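Local atomic coordinates of MRG701 (Oryza sativa, PDB entry 5IN1), a protein that probably acts in transcription as a chromatin-associated MRG-family protein of green plants, whose chromodomain can dimerise. Residues Y18-Q23 with V36-W41. Residues are numbered along the deposited sequence; the frame is centred on the assembly and turned at random.
Sequences YEAKVQ and VHYLGW
Strands 16-28 and 31-38 form the beta hairpin of this SH3-like chromodomain, and the contact covers its end away from the connecting turn. Lys21 and His37 make the hydrogen-bonded antiparallel pair: Lys21 N reaches His37 O at 2.9 Å and His37 N returns to Lys21 O at 3.0 Å. Leu39 N then adds a nearly straight bond (165°) onto a lone pair of Glu19 O. These paired backbones are the tight part, with Ala20 CA only 3.1 Å from His37 O; Ala20, Val36 and Tyr38 share a buried face, covered by Val49 and Ala11. The solvent side is the outer ends of Lys21 and Leu39, with His37 buried beneath. The Lys21 chain, its CG in the crowded position between N and C (chi1 62°), runs alongside His37; its NZ comes within 3.5 Å of His37 CD2, while Leu39 crosses the chain at about a right angle. An alanine at Lys21 would probably keep the strand pairing but lose this cover over His37 and Leu39. At the end of the type II turn from Tyr38 to Trp41, the Trp41 ring sets its CZ2 edge over one Tyr18 face, planes 55° apart. Gln23 OE1 is hydrogen-bonded to His35 ND1, and Asp46 accepts hydrogen bonds from His37 ND1 and Gln23 NE2; its charge could favour a protonated His37, whereas the nearby Lys21 amine would probably oppose it.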
# COMPACT_ATOMS: atom_id res chain seq x y z
N TYR A 18 -23.21 -4.90 -3.90
CA TYR A 18 -23.65 -3.61 -4.45
C TYR A 18 -22.49 -2.92 -5.15
O TYR A 18 -21.33 -3.01 -4.70
CB TYR A 18 -24.19 -2.71 -3.33
CG TYR A 18 -25.35 -3.32 -2.59
CD1 TYR A 18 -26.66 -3.08 -2.97
CD2 TYR A 18 -25.12 -4.18 -1.52
CE1 TYR A 18 -27.72 -3.67 -2.31
CE2 TYR A 18 -26.18 -4.79 -0.85
CZ TYR A 18 -27.46 -4.52 -1.25
OH TYR A 18 -28.49 -5.11 -0.57
N GLU A 19 -22.77 -2.24 -6.25
CA GLU A 19 -21.71 -1.45 -6.85
C GLU A 19 -21.35 -0.29 -5.94
O GLU A 19 -22.22 0.36 -5.35
CB GLU A 19 -22.12 -0.95 -8.24
CG GLU A 19 -20.88 -0.53 -9.04
CD GLU A 19 -21.17 -0.18 -10.49
OE1 GLU A 19 -22.33 0.13 -10.83
OE2 GLU A 19 -20.21 -0.24 -11.29
N ALA A 20 -20.05 -0.03 -5.83
CA ALA A 20 -19.52 1.03 -4.99
C ALA A 20 -18.35 1.66 -5.69
O ALA A 20 -17.81 1.09 -6.64
CB ALA A 20 -19.09 0.48 -3.62
N LYS A 21 -17.94 2.83 -5.23
CA LYS A 21 -16.73 3.44 -5.75
C LYS A 21 -15.76 3.74 -4.61
O LYS A 21 -16.15 4.17 -3.51
CB LYS A 21 -17.05 4.71 -6.53
CG LYS A 21 -17.69 5.78 -5.72
CD LYS A 21 -17.91 7.02 -6.56
CE LYS A 21 -18.88 7.97 -5.88
NZ LYS A 21 -20.14 8.13 -6.66
N VAL A 22 -14.49 3.50 -4.88
CA VAL A 22 -13.43 3.79 -3.92
C VAL A 22 -13.14 5.29 -3.91
O VAL A 22 -12.78 5.86 -4.94
CB VAL A 22 -12.16 3.01 -4.25
CG1 VAL A 22 -11.03 3.39 -3.28
CG2 VAL A 22 -12.43 1.52 -4.22
N GLN A 23 -13.33 5.92 -2.75
CA GLN A 23 -13.07 7.35 -2.57
C GLN A 23 -11.62 7.59 -2.15
O GLN A 23 -11.01 8.56 -2.58
CB GLN A 23 -14.00 7.93 -1.50
CG GLN A 23 -15.47 7.89 -1.87
CD GLN A 23 -16.36 8.14 -0.67
OE1 GLN A 23 -16.20 7.50 0.38
NE2 GLN A 23 -17.30 9.06 -0.80
N VAL A 36 -15.38 3.76 0.86
CA VAL A 36 -16.23 3.54 -0.30
C VAL A 36 -17.56 4.24 -0.17
O VAL A 36 -18.07 4.46 0.93
CB VAL A 36 -16.47 2.02 -0.54
CG1 VAL A 36 -15.13 1.31 -0.80
CG2 VAL A 36 -17.25 1.37 0.62
N HIS A 37 -18.11 4.61 -1.33
CA HIS A 37 -19.47 5.11 -1.44
C HIS A 37 -20.30 4.08 -2.22
O HIS A 37 -19.87 3.65 -3.28
CB HIS A 37 -19.49 6.47 -2.16
CG HIS A 37 -20.88 6.93 -2.51
ND1 HIS A 37 -21.78 7.31 -1.55
CD2 HIS A 37 -21.52 7.01 -3.70
CE1 HIS A 37 -22.93 7.62 -2.13
NE2 HIS A 37 -22.80 7.46 -3.44
N TYR A 38 -21.45 3.69 -1.68
CA TYR A 38 -22.32 2.73 -2.34
C TYR A 38 -23.17 3.48 -3.35
O TYR A 38 -23.86 4.44 -2.98
CB TYR A 38 -23.18 1.98 -1.32
CG TYR A 38 -22.35 1.20 -0.32
CD1 TYR A 38 -22.05 -0.15 -0.54
CD2 TYR A 38 -21.83 1.80 0.83
CE1 TYR A 38 -21.27 -0.87 0.37
CE2 TYR A 38 -21.07 1.09 1.74
CZ TYR A 38 -20.77 -0.23 1.49
OH TYR A 38 -20.00 -0.93 2.41
N LEU A 39 -23.12 3.08 -4.62
CA LEU A 39 -23.74 3.90 -5.66
C LEU A 39 -25.25 3.94 -5.48
O LEU A 39 -25.90 2.89 -5.37
CB LEU A 39 -23.40 3.40 -7.06
CG LEU A 39 -21.91 3.32 -7.39
CD1 LEU A 39 -21.71 3.09 -8.87
CD2 LEU A 39 -21.17 4.58 -6.91
N GLY A 40 -25.81 5.15 -5.48
CA GLY A 40 -27.24 5.34 -5.30
C GLY A 40 -27.69 5.39 -3.84
O GLY A 40 -28.87 5.63 -3.58
N TRP A 41 -26.76 5.17 -2.91
CA TRP A 41 -27.10 5.19 -1.48
C TRP A 41 -26.74 6.52 -0.84
O TRP A 41 -25.97 7.29 -1.40
CB TRP A 41 -26.36 4.08 -0.73
CG TRP A 41 -26.92 2.72 -0.91
CD1 TRP A 41 -27.76 2.29 -1.90
CD2 TRP A 41 -26.69 1.59 -0.05
NE1 TRP A 41 -28.06 0.96 -1.71
CE2 TRP A 41 -27.42 0.51 -0.59
CE3 TRP A 41 -25.97 1.40 1.13
CZ2 TRP A 41 -27.42 -0.75 -0.00
CZ3 TRP A 41 -25.97 0.14 1.71
CH2 TRP A 41 -26.71 -0.92 1.14